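PDB 6X23: mbSHANK1 protein, which carries a PDZ domain that binds a GIRK3 peptide, and probably acts as a receptor adaptor. Local coordinates for residues A57-Q60 against A61-L65; S74-H78 against R79-D83. All coordinates share one frame; numbering follows the deposited sequence.

In the fold
Both interactions belong to the single PDZ domain of the chain and come in series, residues 57-65 first and 74-83 later. Their centres are about 16 Å apart, on opposite sides of the chain's centre. Interaction 1 links the end of helix 53-57 to strand 64-68, an inner strand of the antiparallel sheet; interaction 2 follows strand 71-72 at the edge of that sheet and starts helix 78-87. The two meet in the core, where Leu65 CD2 packs against Val81 CG1 at 3.6 Å. One contact thus sets a turn into the sheet, while the other forms the start of the helix that faces the bound peptide.

Interaction 1: residues A57-Q60 against A61-L65; sequences AGLQ and AGDRL
Asp63 folds its carboxylate back onto the backbone of Gln60, across the type II beta turn from Gln60 to Asp63 that carries this PDZ domain from helix 53-57 into strand 64-68. Its CG is anti to the carbonyl carbon, beside its own backbone N (chi1 -76°), and this brings OD2 to 2.6 Å from Gln60 N. The bond is fairly straight, but the N-H arrives from above the carboxylate plane, 48° out of it. The backbone closes the same turn in the other direction, with Asp63 N donating to Gln60 O at 2.9 Å. Two bonds running opposite ways therefore join these residues, one through the side chain and one through the main chain. Gly62, with its positive phi, takes the turn position where a CB would be jammed against the carbonyl O of Ala61. Gly58 likewise has positive phi and ends the preceding helix in a Schellman motif.

The carboxylate has a second partner in Arg98 on strand 91-99, whose NH2 forms a salt bridge with OD2 and also bonds Gly58 O. This buried charge is thus met by a backbone N-H and a guanidinium group, which probably favours its ionised form. Leu59 supplies an apolar neighbour. With CG anti to the backbone N (chi1 -167°), the leucine runs alongside Asp63 in the opposite direction, and its CD1 methyl lies 3.4 Å from Asp63 OD2 and 3.9 Å from Asp63 CB.

Interaction 2: residues S74-H78 against R79-D83; sequences SFWSH and RKVVD
Val82 N donates to His78 O at 3.1 Å in the first turn of helix 78-87 of the PDZ domain. Ser77 OG caps that turn, accepting the backbone N-H of Lys80 at 3.2 Å, the N-cap bond. The hydroxyl sits between its own backbone N and carbonyl carbon (chi1 62°), a rotation that turns it toward the helix. Beside the cap, Val81 N bonds Ser77 O.

Trp76, just before the cap, turns its six-membered ring under the Lys80 chain. Lys80 CE lies over one face, 3.5 Å from the centroid of that Trp76 ring and only 6° off its normal, while CG reaches Trp76 CE3. A bend at chi4 (71°) keeps the ammonium close to the same face, with NZ 4.3 Å from the Trp76 centroid in a cation-pi contact. Val81 CG2 packs on Trp76 CB at 3.6 Å. A serine in place of Trp76 would probably leave the lysine chain without its aromatic bed and its ammonium free to swing.

Val82 CG2 covers one face of the His78 imidazole, 4.0 Å from the ring centroid. Gln43 OE1 bonds His78 ND1, and NE2 bonds a polar side chain of the bound peptide, consistent with class I PDZ recognition, where the first histidine of this helix reads a Ser or Thr of the ligand. The Gln43 bond and the Val82 methyl probably limit rotation of the ring and are consistent with NE2 being presented to the ligand.

Interaction 1: residues A57-Q60 against A61-L65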
ATOM      1  N   ALA A  57     -11.039   3.863   2.063  1.00 21.55           N
ATOM      2  CA  ALA A  57     -10.719   4.318   0.724  1.00 22.31           C
ATOM      3  C   ALA A  57     -10.685   3.183  -0.283  1.00 24.09           C
ATOM      4  O   ALA A  57     -10.495   3.430  -1.478  1.00 29.92           O
ATOM      5  CB  ALA A  57      -9.391   5.054   0.725  1.00 26.98           C
ATOM      6  N   GLY A  58     -10.864   1.944   0.160  1.00 32.50           N
ATOM      7  CA  GLY A  58     -10.996   0.840  -0.768  1.00 26.48           C
ATOM      8  C   GLY A  58      -9.723   0.103  -1.067  1.00 19.67           C
ATOM      9  O   GLY A  58      -9.655  -0.610  -2.072  1.00 23.03           O
ATOM     10  N   LEU A  59      -8.698   0.279  -0.254  1.00 16.15           N
ATOM     11  CA  LEU A  59      -7.549  -0.606  -0.328  1.00 23.22           C
ATOM     12  C   LEU A  59      -8.007  -2.008   0.050  1.00 26.44           C
ATOM     13  O   LEU A  59      -8.856  -2.171   0.925  1.00 24.93           O
ATOM     14  CB  LEU A  59      -6.447  -0.116   0.621  1.00 19.60           C
ATOM     15  CG  LEU A  59      -5.118  -0.802   0.355  1.00 24.18           C
ATOM     16  CD1 LEU A  59      -4.587  -0.347  -1.000  1.00 16.24           C
ATOM     17  CD2 LEU A  59      -4.118  -0.522   1.453  1.00 24.01           C
ATOM     18  N   GLN A  60      -7.491  -3.026  -0.630  1.00 21.01           N
ATOM     19  CA  GLN A  60      -7.883  -4.381  -0.275  1.00 30.05           C
ATOM     20  C   GLN A  60      -6.660  -5.270  -0.188  1.00 35.28           C
ATOM     21  O   GLN A  60      -5.646  -5.034  -0.850  1.00 30.54           O
ATOM     22  CB  GLN A  60      -8.862  -4.998  -1.278  1.00 24.49           C
ATOM     23  CG  GLN A  60      -9.884  -4.048  -1.808  1.00 30.53           C
ATOM     24  CD  GLN A  60     -11.055  -4.765  -2.451  1.00 33.31           C
ATOM     25  OE1 GLN A  60     -11.075  -5.006  -3.650  1.00 39.71           O
ATOM     26  NE2 GLN A  60     -12.034  -5.115  -1.640  1.00 45.11           N
ATOM     27  N   ALA A  61      -6.788  -6.331   0.604  1.00 34.25           N
ATOM     28  CA  ALA A  61      -5.705  -7.294   0.730  1.00 37.23           C
ATOM     29  C   ALA A  61      -5.327  -7.808  -0.647  1.00 36.17           C
ATOM     30  O   ALA A  61      -6.188  -8.029  -1.502  1.00 35.18           O
ATOM     31  CB  ALA A  61      -6.120  -8.448   1.642  1.00 42.99           C
ATOM     32  N   GLY A  62      -4.030  -7.953  -0.881  1.00 32.43           N
ATOM     33  CA  GLY A  62      -3.556  -8.378  -2.162  1.00 33.17           C
ATOM     34  C   GLY A  62      -3.225  -7.242  -3.106  1.00 40.45           C
ATOM     35  O   GLY A  62      -2.410  -7.430  -4.016  1.00 43.64           O
ATOM     36  N   ASP A  63      -3.828  -6.066  -2.916  1.00 34.79           N
ATOM     37  CA  ASP A  63      -3.412  -4.893  -3.673  1.00 29.90           C
ATOM     38  C   ASP A  63      -1.901  -4.750  -3.600  1.00 29.80           C
ATOM     39  O   ASP A  63      -1.317  -4.783  -2.515  1.00 33.08           O
ATOM     40  CB  ASP A  63      -4.073  -3.625  -3.129  1.00 24.40           C
ATOM     41  CG  ASP A  63      -5.527  -3.490  -3.519  1.00 22.78           C
ATOM     42  OD1 ASP A  63      -6.006  -4.118  -4.495  1.00 24.38           O
ATOM     43  OD2 ASP A  63      -6.210  -2.714  -2.837  1.00 28.53           O
ATOM     44  N   ARG A  64      -1.276  -4.597  -4.757  1.00 32.20           N
ATOM     45  CA  ARG A  64       0.170  -4.468  -4.867  1.00 33.50           C
ATOM     46  C   ARG A  64       0.527  -3.019  -5.157  1.00 32.44           C
ATOM     47  O   ARG A  64      -0.064  -2.397  -6.041  1.00 29.67           O
ATOM     48  CB  ARG A  64       0.721  -5.379  -5.967  1.00 30.78           C
ATOM     49  CG  ARG A  64       2.192  -5.149  -6.252  1.00 39.63           C
ATOM     50  CD  ARG A  64       2.750  -6.264  -7.107  1.00 47.38           C
ATOM     51  NE  ARG A  64       2.117  -6.330  -8.414  1.00 42.99           N
ATOM     52  CZ  ARG A  64       2.544  -5.638  -9.456  1.00 46.12           C
ATOM     53  NH1 ARG A  64       3.592  -4.839  -9.319  1.00 39.74           N
ATOM     54  NH2 ARG A  64       1.930  -5.747 -10.627  1.00 46.70           N
ATOM     55  N   LEU A  65       1.506  -2.501  -4.429  1.00 29.20           N
ATOM     56  CA  LEU A  65       1.867  -1.096  -4.472  1.00 25.79           C
ATOM     57  C   LEU A  65       2.672  -0.795  -5.728  1.00 34.73           C
ATOM     58  O   LEU A  65       3.715  -1.411  -5.969  1.00 44.10           O
ATOM     59  CB  LEU A  65       2.668  -0.747  -3.225  1.00 30.37           C
ATOM     60  CG  LEU A  65       2.872   0.744  -2.984  1.00 40.24           C
ATOM     61  CD1 LEU A  65       1.575   1.535  -3.216  1.00 33.85           C
ATOM     62  CD2 LEU A  65       3.381   0.977  -1.577  1.00 42.30           C
TER

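Interaction 2: residues S74-H78 against R79-D83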
ATOM      1  N   SER A  74       7.682   0.720  -7.268  1.00 36.41           N
ATOM      2  CA  SER A  74       7.540  -0.719  -7.461  1.00 40.78           C
ATOM      3  C   SER A  74       8.850  -1.481  -7.258  1.00 46.70           C
ATOM      4  O   SER A  74       8.826  -2.697  -7.056  1.00 49.53           O
ATOM      5  CB  SER A  74       6.998  -0.974  -8.858  1.00 36.82           C
ATOM      6  OG  SER A  74       7.663  -0.133  -9.790  1.00 40.76           O
ATOM      7  N   PHE A  75       9.981  -0.786  -7.278  1.00 49.65           N
ATOM      8  CA  PHE A  75      11.310  -1.381  -7.227  1.00 44.32           C
ATOM      9  C   PHE A  75      12.089  -0.947  -5.989  1.00 44.66           C
ATOM     10  O   PHE A  75      13.315  -0.880  -6.022  1.00 45.92           O
ATOM     11  CB  PHE A  75      12.093  -1.003  -8.478  1.00 44.92           C
ATOM     12  CG  PHE A  75      12.448   0.458  -8.546  1.00 50.05           C
ATOM     13  CD1 PHE A  75      11.455   1.433  -8.626  1.00 52.59           C
ATOM     14  CD2 PHE A  75      13.772   0.861  -8.546  1.00 45.70           C
ATOM     15  CE1 PHE A  75      11.779   2.784  -8.691  1.00 49.13           C
ATOM     16  CE2 PHE A  75      14.100   2.203  -8.620  1.00 49.57           C
ATOM     17  CZ  PHE A  75      13.102   3.164  -8.688  1.00 47.79           C
ATOM     18  N   TRP A  76      11.409  -0.631  -4.900  1.00 39.13           N
ATOM     19  CA  TRP A  76      12.086  -0.094  -3.734  1.00 34.65           C
ATOM     20  C   TRP A  76      12.221  -1.160  -2.663  1.00 44.54           C
ATOM     21  O   TRP A  76      11.657  -2.254  -2.753  1.00 49.87           O
ATOM     22  CB  TRP A  76      11.328   1.095  -3.164  1.00 35.30           C
ATOM     23  CG  TRP A  76      11.386   2.323  -3.965  1.00 31.73           C
ATOM     24  CD1 TRP A  76      11.773   2.447  -5.256  1.00 36.01           C
ATOM     25  CD2 TRP A  76      11.030   3.629  -3.520  1.00 27.50           C
ATOM     26  NE1 TRP A  76      11.674   3.761  -5.653  1.00 36.39           N
ATOM     27  CE2 TRP A  76      11.226   4.505  -4.593  1.00 33.55           C
ATOM     28  CE3 TRP A  76      10.554   4.137  -2.321  1.00 32.50           C
ATOM     29  CZ2 TRP A  76      10.969   5.861  -4.497  1.00 36.01           C
ATOM     30  CZ3 TRP A  76      10.303   5.474  -2.231  1.00 35.58           C
ATOM     31  CH2 TRP A  76      10.509   6.323  -3.306  1.00 27.60           C
ATOM     32  N   SER A  77      12.984  -0.816  -1.631  1.00 43.37           N
ATOM     33  CA  SER A  77      13.092  -1.634  -0.438  1.00 44.44           C
ATOM     34  C   SER A  77      11.861  -1.454   0.433  1.00 45.43           C
ATOM     35  O   SER A  77      11.227  -0.397   0.429  1.00 43.51           O
ATOM     36  CB  SER A  77      14.309  -1.225   0.367  1.00 45.18           C
ATOM     37  OG  SER A  77      14.133   0.119   0.776  1.00 42.23           O
ATOM     38  N   HIS A  78      11.553  -2.486   1.221  1.00 49.87           N
ATOM     39  CA  HIS A  78      10.402  -2.401   2.109  1.00 47.00           C
ATOM     40  C   HIS A  78      10.475  -1.196   3.030  1.00 42.38           C
ATOM     41  O   HIS A  78       9.436  -0.633   3.384  1.00 46.35           O
ATOM     42  CB  HIS A  78      10.267  -3.667   2.953  1.00 53.36           C
ATOM     43  CG  HIS A  78       9.058  -3.670   3.841  1.00 48.94           C
ATOM     44  ND1 HIS A  78       7.798  -4.004   3.390  1.00 50.42           N
ATOM     45  CD2 HIS A  78       8.919  -3.385   5.159  1.00 54.07           C
ATOM     46  CE1 HIS A  78       6.935  -3.921   4.389  1.00 48.95           C
ATOM     47  NE2 HIS A  78       7.590  -3.553   5.475  1.00 49.54           N
ATOM     48  N   ARG A  79      11.674  -0.780   3.437  1.00 43.88           N
ATOM     49  CA  ARG A  79      11.721   0.258   4.458  1.00 41.76           C
ATOM     50  C   ARG A  79      11.649   1.644   3.844  1.00 39.42           C
ATOM     51  O   ARG A  79      11.083   2.562   4.452  1.00 40.65           O
ATOM     52  CB  ARG A  79      12.969   0.130   5.334  1.00 43.66           C
ATOM     53  CG  ARG A  79      12.910   1.110   6.519  1.00 46.38           C
ATOM     54  CD  ARG A  79      12.128   0.466   7.699  1.00 48.73           C
ATOM     55  NE  ARG A  79      11.430   1.451   8.526  1.00 62.28           N
ATOM     56  CZ  ARG A  79      10.214   1.275   9.058  1.00 64.35           C
ATOM     57  NH1 ARG A  79       9.538   0.133   8.863  1.00 53.71           N
ATOM     58  NH2 ARG A  79       9.663   2.247   9.795  1.00 53.84           N
ATOM     59  N   LYS A  80      12.206   1.817   2.646  1.00 35.67           N
ATOM     60  CA  LYS A  80      12.076   3.112   1.990  1.00 37.90           C
ATOM     61  C   LYS A  80      10.618   3.409   1.695  1.00 33.88           C
ATOM     62  O   LYS A  80      10.152   4.525   1.929  1.00 35.07           O
ATOM     63  CB  LYS A  80      12.908   3.167   0.714  1.00 35.04           C
ATOM     64  CG  LYS A  80      13.000   4.566   0.096  1.00 33.80           C
ATOM     65  CD  LYS A  80      14.122   4.615  -0.954  1.00 42.84           C
ATOM     66  CE  LYS A  80      13.917   5.666  -2.045  1.00 37.58           C
ATOM     67  NZ  LYS A  80      14.093   7.078  -1.563  1.00 52.60           N
ATOM     68  N   VAL A  81       9.877   2.405   1.227  1.00 35.68           N
ATOM     69  CA  VAL A  81       8.449   2.577   0.970  1.00 29.41           C
ATOM     70  C   VAL A  81       7.710   2.915   2.262  1.00 30.69           C
ATOM     71  O   VAL A  81       6.959   3.898   2.332  1.00 29.37           O
ATOM     72  CB  VAL A  81       7.874   1.317   0.306  1.00 35.28           C
ATOM     73  CG1 VAL A  81       6.359   1.294   0.441  1.00 25.56           C
ATOM     74  CG2 VAL A  81       8.292   1.257  -1.162  1.00 39.61           C
ATOM     75  N   VAL A  82       7.927   2.114   3.311  1.00 28.60           N
ATOM     76  CA  VAL A  82       7.236   2.331   4.581  1.00 27.55           C
ATOM     77  C   VAL A  82       7.561   3.711   5.147  1.00 32.28           C
ATOM     78  O   VAL A  82       6.664   4.464   5.566  1.00 28.48           O
ATOM     79  CB  VAL A  82       7.578   1.203   5.570  1.00 30.50           C
ATOM     80  CG1 VAL A  82       7.241   1.604   6.988  1.00 33.91           C
ATOM     81  CG2 VAL A  82       6.787  -0.027   5.206  1.00 35.17           C
ATOM     82  N   ASP A  83       8.853   4.070   5.158  1.00 33.91           N
ATOM     83  CA  ASP A  83       9.249   5.361   5.712  1.00 35.30           C
ATOM     84  C   ASP A  83       8.561   6.503   4.987  1.00 27.73           C
ATOM     85  O   ASP A  83       8.057   7.434   5.624  1.00 28.52           O
ATOM     86  CB  ASP A  83      10.765   5.528   5.654  1.00 38.85           C
ATOM     87  CG  ASP A  83      11.480   4.771   6.760  1.00 44.60           C
ATOM     88  OD1 ASP A  83      10.827   4.366   7.762  1.00 41.33           O
ATOM     89  OD2 ASP A  83      12.707   4.585   6.613  1.00 50.72           O
TER